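Local coordinates for BIFUNCTIONAL PROTEIN Proline utilization A (PutA) (Corynebacterium freiburgense, PDB 5UX5), which catalyses both steps of proline oxidation to glutamate, with an FAD-dependent proline dehydrogenase and an NAD-dependent aldehyde dehydrogenase in one chain, at residues A195-E207 against S472-R484. Sequence-based numbering, arbitrary orientation.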
ATOM      1  N   ALA A 195       1.945 -16.609 -10.134  1.00 40.34           N
ATOM      2  CA  ALA A 195       2.368 -15.261  -9.814  1.00 37.98           C
ATOM      3  C   ALA A 195       1.163 -14.435  -9.404  1.00 38.78           C
ATOM      4  O   ALA A 195       0.030 -14.741  -9.778  1.00 37.72           O
ATOM      5  CB  ALA A 195       3.068 -14.601 -10.989  1.00 43.86           C
ATOM      6  N   GLN A 196       1.432 -13.364  -8.636  1.00 42.28           N
ATOM      7  CA  GLN A 196       0.405 -12.428  -8.165  1.00 32.66           C
ATOM      8  C   GLN A 196      -0.721 -13.138  -7.418  1.00 42.38           C
ATOM      9  O   GLN A 196      -1.901 -12.854  -7.621  1.00 48.58           O
ATOM     10  CB  GLN A 196      -0.159 -11.613  -9.331  1.00 31.79           C
ATOM     11  CG  GLN A 196       0.846 -10.663  -9.997  1.00 39.37           C
ATOM     12  CD  GLN A 196       0.332 -10.010 -11.285  1.00 41.70           C
ATOM     13  OE1 GLN A 196      -0.859 -10.029 -11.585  1.00 38.89           O
ATOM     14  NE2 GLN A 196       1.242  -9.411 -12.038  1.00 52.40           N
ATOM     15  N   LEU A 197      -0.354 -14.089  -6.557  1.00 44.73           N
ATOM     16  CA  LEU A 197      -1.326 -14.825  -5.754  1.00 43.00           C
ATOM     17  C   LEU A 197      -2.316 -13.890  -5.059  1.00 39.77           C
ATOM     18  O   LEU A 197      -1.941 -13.129  -4.161  1.00 49.85           O
ATOM     19  CB  LEU A 197      -0.597 -15.708  -4.742  1.00 41.29           C
ATOM     20  CG  LEU A 197      -1.217 -17.051  -4.359  1.00 41.91           C
ATOM     21  CD1 LEU A 197      -1.803 -17.776  -5.565  1.00 36.36           C
ATOM     22  CD2 LEU A 197      -0.157 -17.910  -3.659  1.00 36.03           C
ATOM     23  N   ASN A 198      -3.567 -13.914  -5.498  1.00 34.61           N
ATOM     24  CA  ASN A 198      -4.603 -13.034  -4.968  1.00 33.61           C
ATOM     25  C   ASN A 198      -5.078 -13.468  -3.584  1.00 42.88           C
ATOM     26  O   ASN A 198      -5.801 -14.466  -3.478  1.00 40.26           O
ATOM     27  CB  ASN A 198      -5.776 -13.006  -5.926  1.00 32.72           C
ATOM     28  CG  ASN A 198      -6.906 -12.104  -5.459  1.00 40.90           C
ATOM     29  OD1 ASN A 198      -6.840 -11.436  -4.404  1.00 41.61           O
ATOM     30  ND2 ASN A 198      -7.964 -12.066  -6.274  1.00 41.94           N
ATOM     31  N   PRO A 199      -4.779 -12.714  -2.524  1.00 40.58           N
ATOM     32  CA  PRO A 199      -5.105 -13.179  -1.165  1.00 32.58           C
ATOM     33  C   PRO A 199      -6.582 -13.259  -0.865  1.00 35.97           C
ATOM     34  O   PRO A 199      -6.931 -13.755   0.213  1.00 46.81           O
ATOM     35  CB  PRO A 199      -4.446 -12.135  -0.268  1.00 31.46           C
ATOM     36  CG  PRO A 199      -4.500 -10.884  -1.096  1.00 28.11           C
ATOM     37  CD  PRO A 199      -4.286 -11.325  -2.537  1.00 29.15           C
ATOM     38  N   TRP A 200      -7.461 -12.756  -1.730  1.00 28.38           N
ATOM     39  CA  TRP A 200      -8.890 -12.798  -1.437  1.00 32.25           C
ATOM     40  C   TRP A 200      -9.598 -13.995  -2.051  1.00 39.08           C
ATOM     41  O   TRP A 200     -10.778 -14.215  -1.757  1.00 44.08           O
ATOM     42  CB  TRP A 200      -9.577 -11.515  -1.920  1.00 27.89           C
ATOM     43  CG  TRP A 200      -9.166 -10.316  -1.110  1.00 29.10           C
ATOM     44  CD1 TRP A 200      -8.163  -9.447  -1.400  1.00 26.43           C
ATOM     45  CD2 TRP A 200      -9.738  -9.875   0.116  1.00 31.47           C
ATOM     46  NE1 TRP A 200      -8.078  -8.487  -0.443  1.00 28.62           N
ATOM     47  CE2 TRP A 200      -9.027  -8.723   0.512  1.00 32.49           C
ATOM     48  CE3 TRP A 200     -10.781 -10.338   0.923  1.00 34.66           C
ATOM     49  CZ2 TRP A 200      -9.309  -8.027   1.701  1.00 30.00           C
ATOM     50  CZ3 TRP A 200     -11.068  -9.643   2.100  1.00 39.04           C
ATOM     51  CH2 TRP A 200     -10.330  -8.497   2.475  1.00 32.77           C
ATOM     52  N   ASP A 201      -8.914 -14.778  -2.872  1.00 39.61           N
ATOM     53  CA  ASP A 201      -9.534 -15.873  -3.605  1.00 40.38           C
ATOM     54  C   ASP A 201      -8.793 -17.153  -3.252  1.00 39.82           C
ATOM     55  O   ASP A 201      -8.021 -17.664  -4.064  1.00 43.48           O
ATOM     56  CB  ASP A 201      -9.499 -15.601  -5.108  1.00 40.96           C
ATOM     57  CG  ASP A 201     -10.249 -16.659  -5.916  1.00 51.21           C
ATOM     58  OD1 ASP A 201     -11.163 -17.289  -5.336  1.00 60.05           O
ATOM     59  OD2 ASP A 201      -9.932 -16.858  -7.122  1.00 32.17           O
ATOM     60  N   ILE A 202      -9.030 -17.671  -2.041  1.00 29.68           N
ATOM     61  CA  ILE A 202      -8.322 -18.882  -1.632  1.00 29.79           C
ATOM     62  C   ILE A 202      -8.810 -20.086  -2.432  1.00 31.00           C
ATOM     63  O   ILE A 202      -7.990 -20.877  -2.897  1.00 31.17           O
ATOM     64  CB  ILE A 202      -8.453 -19.124  -0.110  1.00 29.51           C
ATOM     65  CG1 ILE A 202      -7.424 -20.150   0.334  1.00 34.56           C
ATOM     66  CG2 ILE A 202      -9.795 -19.660   0.275  1.00 30.46           C
ATOM     67  CD1 ILE A 202      -7.309 -20.280   1.814  1.00 31.09           C
ATOM     68  N   ASP A 203     -10.125 -20.161  -2.727  1.00 32.29           N
ATOM     69  CA  ASP A 203     -10.690 -21.290  -3.476  1.00 35.05           C
ATOM     70  C   ASP A 203     -10.099 -21.355  -4.874  1.00 38.94           C
ATOM     71  O   ASP A 203      -9.712 -22.428  -5.350  1.00 44.98           O
ATOM     72  CB  ASP A 203     -12.223 -21.190  -3.600  1.00 34.28           C
ATOM     73  CG  ASP A 203     -12.972 -21.163  -2.255  1.00 48.87           C
ATOM     74  OD1 ASP A 203     -12.418 -21.528  -1.200  1.00 57.79           O
ATOM     75  OD2 ASP A 203     -14.164 -20.792  -2.267  1.00 48.08           O
ATOM     76  N   GLY A 204     -10.036 -20.206  -5.548  1.00 36.54           N
ATOM     77  CA  GLY A 204      -9.511 -20.165  -6.896  1.00 33.57           C
ATOM     78  C   GLY A 204      -8.016 -20.366  -6.936  1.00 39.67           C
ATOM     79  O   GLY A 204      -7.489 -21.018  -7.841  1.00 49.57           O
ATOM     80  N   ASN A 205      -7.307 -19.794  -5.972  1.00 33.52           N
ATOM     81  CA  ASN A 205      -5.871 -20.008  -5.924  1.00 32.54           C
ATOM     82  C   ASN A 205      -5.553 -21.482  -5.732  1.00 39.09           C
ATOM     83  O   ASN A 205      -4.621 -22.007  -6.355  1.00 31.87           O
ATOM     84  CB  ASN A 205      -5.256 -19.149  -4.823  1.00 31.98           C
ATOM     85  CG  ASN A 205      -5.330 -17.658  -5.136  1.00 42.43           C
ATOM     86  OD1 ASN A 205      -6.056 -17.226  -6.030  1.00 54.64           O
ATOM     87  ND2 ASN A 205      -4.574 -16.869  -4.399  1.00 47.28           N
ATOM     88  N   THR A 206      -6.334 -22.171  -4.884  1.00 42.76           N
ATOM     89  CA  THR A 206      -6.121 -23.598  -4.643  1.00 37.45           C
ATOM     90  C   THR A 206      -6.279 -24.394  -5.924  1.00 41.11           C
ATOM     91  O   THR A 206      -5.438 -25.239  -6.245  1.00 43.43           O
ATOM     92  CB  THR A 206      -7.087 -24.135  -3.590  1.00 36.92           C
ATOM     93  OG1 THR A 206      -6.843 -23.503  -2.330  1.00 37.90           O
ATOM     94  CG2 THR A 206      -6.860 -25.606  -3.414  1.00 43.35           C
ATOM     95  N   GLU A 207      -7.358 -24.129  -6.674  1.00 45.50           N
ATOM     96  CA  GLU A 207      -7.623 -24.879  -7.895  1.00 44.59           C
ATOM     97  C   GLU A 207      -6.562 -24.597  -8.941  1.00 40.58           C
ATOM     98  O   GLU A 207      -6.125 -25.503  -9.651  1.00 45.37           O
ATOM     99  CB  GLU A 207      -9.005 -24.533  -8.434  1.00 43.43           C
ATOM    100  CG  GLU A 207     -10.141 -25.053  -7.573  1.00 53.52           C
ATOM    101  CD  GLU A 207     -10.200 -26.580  -7.505  1.00 66.62           C
ATOM    102  OE1 GLU A 207     -10.220 -27.235  -8.572  1.00 67.55           O
ATOM    103  OE2 GLU A 207     -10.224 -27.125  -6.379  1.00 70.08           O
ATOM    104  N   SER A 472      -8.895  -4.625   6.351  1.00 32.88           N
ATOM    105  CA  SER A 472      -9.270  -6.019   6.514  1.00 30.45           C
ATOM    106  C   SER A 472      -8.083  -6.924   6.174  1.00 28.26           C
ATOM    107  O   SER A 472      -7.355  -6.665   5.223  1.00 24.66           O
ATOM    108  CB  SER A 472     -10.482  -6.315   5.633  1.00 35.69           C
ATOM    109  OG  SER A 472     -11.566  -5.447   5.953  1.00 35.44           O
ATOM    110  N   ASP A 473      -7.881  -7.994   6.965  1.00 28.23           N
ATOM    111  CA  ASP A 473      -6.724  -8.868   6.796  1.00 29.93           C
ATOM    112  C   ASP A 473      -7.135 -10.183   6.119  1.00 37.95           C
ATOM    113  O   ASP A 473      -7.657 -11.086   6.790  1.00 39.03           O
ATOM    114  CB  ASP A 473      -6.073  -9.148   8.156  1.00 33.41           C
ATOM    115  CG  ASP A 473      -4.733  -9.882   8.041  1.00 39.74           C
ATOM    116  OD1 ASP A 473      -4.393 -10.363   6.936  1.00 36.36           O
ATOM    117  OD2 ASP A 473      -4.008  -9.973   9.065  1.00 41.74           O
ATOM    118  N   PRO A 474      -6.880 -10.366   4.820  1.00 38.30           N
ATOM    119  CA  PRO A 474      -7.232 -11.643   4.172  1.00 35.35           C
ATOM    120  C   PRO A 474      -6.321 -12.805   4.551  1.00 30.84           C
ATOM    121  O   PRO A 474      -6.505 -13.916   4.023  1.00 32.21           O
ATOM    122  CB  PRO A 474      -7.142 -11.328   2.674  1.00 29.91           C
ATOM    123  CG  PRO A 474      -6.252 -10.117   2.581  1.00 32.11           C
ATOM    124  CD  PRO A 474      -6.319  -9.378   3.885  1.00 31.08           C
ATOM    125  N   ALA A 475      -5.339 -12.592   5.439  1.00 28.92           N
ATOM    126  CA  ALA A 475      -4.603 -13.726   5.986  1.00 33.30           C
ATOM    127  C   ALA A 475      -5.420 -14.492   7.019  1.00 29.44           C
ATOM    128  O   ALA A 475      -5.152 -15.669   7.251  1.00 33.10           O
ATOM    129  CB  ALA A 475      -3.287 -13.271   6.622  1.00 23.79           C
ATOM    130  N   LEU A 476      -6.426 -13.871   7.618  1.00 29.24           N
ATOM    131  CA  LEU A 476      -7.331 -14.590   8.497  1.00 31.18           C
ATOM    132  C   LEU A 476      -8.409 -15.309   7.682  1.00 35.33           C
ATOM    133  O   LEU A 476      -9.033 -14.705   6.808  1.00 38.49           O
ATOM    134  CB  LEU A 476      -7.989 -13.623   9.471  1.00 25.86           C
ATOM    135  CG  LEU A 476      -7.066 -12.721  10.258  1.00 31.55           C
ATOM    136  CD1 LEU A 476      -7.955 -11.759  11.044  1.00 25.31           C
ATOM    137  CD2 LEU A 476      -6.121 -13.518  11.156  1.00 29.80           C
ATOM    138  N   LEU A 477      -8.675 -16.586   8.013  1.00 39.33           N
ATOM    139  CA  LEU A 477      -9.765 -17.299   7.351  1.00 32.70           C
ATOM    140  C   LEU A 477     -11.119 -16.715   7.696  1.00 37.58           C
ATOM    141  O   LEU A 477     -12.030 -16.775   6.866  1.00 39.56           O
ATOM    142  CB  LEU A 477      -9.748 -18.797   7.678  1.00 29.64           C
ATOM    143  CG  LEU A 477      -8.517 -19.574   7.211  1.00 32.99           C
ATOM    144  CD1 LEU A 477      -8.391 -20.890   7.903  1.00 32.05           C
ATOM    145  CD2 LEU A 477      -8.563 -19.781   5.698  1.00 30.17           C
ATOM    146  N   SER A 478     -11.289 -16.140   8.893  1.00 39.20           N
ATOM    147  CA  SER A 478     -12.580 -15.513   9.175  1.00 39.63           C
ATOM    148  C   SER A 478     -12.839 -14.333   8.244  1.00 35.29           C
ATOM    149  O   SER A 478     -13.996 -14.074   7.890  1.00 36.27           O
ATOM    150  CB  SER A 478     -12.700 -15.095  10.651  1.00 29.47           C
ATOM    151  OG  SER A 478     -11.556 -14.434  11.163  1.00 38.28           O
ATOM    152  N   THR A 479     -11.777 -13.646   7.805  1.00 38.60           N
ATOM    153  CA  THR A 479     -11.902 -12.553   6.841  1.00 38.09           C
ATOM    154  C   THR A 479     -12.331 -13.071   5.479  1.00 40.04           C
ATOM    155  O   THR A 479     -13.281 -12.550   4.878  1.00 41.64           O
ATOM    156  CB  THR A 479     -10.570 -11.830   6.715  1.00 36.75           C
ATOM    157  OG1 THR A 479     -10.167 -11.388   8.007  1.00 51.30           O
ATOM    158  CG2 THR A 479     -10.659 -10.646   5.764  1.00 32.56           C
ATOM    159  N   LEU A 480     -11.625 -14.093   4.971  1.00 36.11           N
ATOM    160  CA  LEU A 480     -11.995 -14.746   3.714  1.00 40.56           C
ATOM    161  C   LEU A 480     -13.391 -15.352   3.773  1.00 42.25           C
ATOM    162  O   LEU A 480     -13.993 -15.596   2.724  1.00 49.54           O
ATOM    163  CB  LEU A 480     -10.980 -15.836   3.348  1.00 29.44           C
ATOM    164  CG  LEU A 480      -9.557 -15.297   3.170  1.00 30.08           C
ATOM    165  CD1 LEU A 480      -8.551 -16.407   2.936  1.00 36.54           C
ATOM    166  CD2 LEU A 480      -9.523 -14.282   2.041  1.00 38.96           C
ATOM    167  N   GLU A 481     -13.931 -15.575   4.972  1.00 34.57           N
ATOM    168  CA  GLU A 481     -15.259 -16.153   5.043  1.00 36.01           C
ATOM    169  C   GLU A 481     -16.327 -15.103   4.759  1.00 45.09           C
ATOM    170  O   GLU A 481     -17.247 -15.368   3.969  1.00 51.08           O
ATOM    171  CB  GLU A 481     -15.479 -16.834   6.398  1.00 40.80           C
ATOM    172  CG  GLU A 481     -16.933 -17.296   6.710  1.00 58.71           C
ATOM    173  CD  GLU A 481     -17.624 -18.193   5.633  1.00 65.53           C
ATOM    174  OE1 GLU A 481     -18.876 -18.299   5.684  1.00 64.05           O
ATOM    175  OE2 GLU A 481     -16.949 -18.811   4.770  1.00 61.67           O
ATOM    176  N   TRP A 482     -16.225 -13.900   5.372  1.00 31.08           N
ATOM    177  CA  TRP A 482     -17.226 -12.876   5.077  1.00 31.37           C
ATOM    178  C   TRP A 482     -17.002 -12.229   3.712  1.00 35.33           C
ATOM    179  O   TRP A 482     -17.955 -11.697   3.125  1.00 42.51           O
ATOM    180  CB  TRP A 482     -17.312 -11.802   6.194  1.00 31.59           C
ATOM    181  CG  TRP A 482     -16.110 -10.893   6.458  1.00 34.98           C
ATOM    182  CD1 TRP A 482     -15.347 -10.861   7.596  1.00 34.79           C
ATOM    183  CD2 TRP A 482     -15.572  -9.872   5.590  1.00 36.17           C
ATOM    184  NE1 TRP A 482     -14.364  -9.895   7.493  1.00 38.92           N
ATOM    185  CE2 TRP A 482     -14.478  -9.275   6.272  1.00 41.20           C
ATOM    186  CE3 TRP A 482     -15.905  -9.405   4.309  1.00 28.65           C
ATOM    187  CZ2 TRP A 482     -13.707  -8.240   5.703  1.00 35.95           C
ATOM    188  CZ3 TRP A 482     -15.144  -8.385   3.744  1.00 39.47           C
ATOM    189  CH2 TRP A 482     -14.053  -7.814   4.443  1.00 33.87           C
ATOM    190  N   ALA A 483     -15.786 -12.319   3.166  1.00 35.84           N
ATOM    191  CA  ALA A 483     -15.554 -11.851   1.804  1.00 47.44           C
ATOM    192  C   ALA A 483     -16.351 -12.675   0.781  1.00 49.28           C
ATOM    193  O   ALA A 483     -16.815 -12.134  -0.235  1.00 47.26           O
ATOM    194  CB  ALA A 483     -14.050 -11.888   1.509  1.00 40.51           C
ATOM    195  N   ARG A 484     -16.559 -13.967   1.052  1.00 42.37           N
ATOM    196  CA  ARG A 484     -17.387 -14.784   0.179  1.00 46.66           C
ATOM    197  C   ARG A 484     -18.853 -14.367   0.217  1.00 49.84           C
ATOM    198  O   ARG A 484     -19.547 -14.491  -0.795  1.00 52.46           O
ATOM    199  CB  ARG A 484     -17.263 -16.255   0.565  1.00 56.43           C
ATOM    200  CG  ARG A 484     -15.974 -16.916   0.102  1.00 60.88           C
ATOM    201  CD  ARG A 484     -15.919 -18.358   0.548  1.00 67.56           C
ATOM    202  NE  ARG A 484     -14.550 -18.860   0.649  1.00 73.88           N
ATOM    203  CZ  ARG A 484     -13.878 -18.976   1.793  1.00 72.13           C
ATOM    204  NH1 ARG A 484     -14.451 -18.624   2.932  1.00 77.42           N
ATOM    205  NH2 ARG A 484     -12.638 -19.450   1.805  1.00 61.96           N
TER
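W200 and P474 meet where two turns face each other: the axes of 202-207 and 477-484 come no closer than 12.4 Å, at an angle of 103°, and the nearest CA atoms across the contact are those of P199 and P474, 5.9 Å apart. No hydrogen bond crosses the contact. The W200 indole does most of the work. P474 lies over one face of it, and P474 CB sits 3.9 Å from the centroid of the six-membered ring, 10° off its normal, a CH-pi contact. S472 CB and A483 CB come to the ring edge, with A483 CB 3.7 Å from W200 CE3. T479 CG2 and the rim of W482 approach obliquely. W200 CG is anti to its own carbonyl carbon, which swings the indole across to the other segment. W200 N donates to N198 OD1, closing an Asx turn. On the far segment D473 OD1 takes A475 N in a second Asx turn, and D473 O accepts T479 OG1.

Farther along, at the start of helix 202-221, I202 CB rests 4.1 Å from L480 CD1, and I202 CD1 meets L477 CD2. L480 CD2 reaches W200 CA. At the rim the extended R484 chain brings NE to 3.5 Å from D203 OD2, a long salt bridge with carboxylate and guanidinium planes 16° apart. D203 OD1 also pairs with R244, and R484 NH1 with E481.

The contact ties the start of helix 202-221, in the proline dehydrogenase barrel, to the short helix 477-484, which precedes helix 499-511 in the chain. Helix 550-574 adds I550 and A551 against W200, while helix 239-251 packs on I202 and L477.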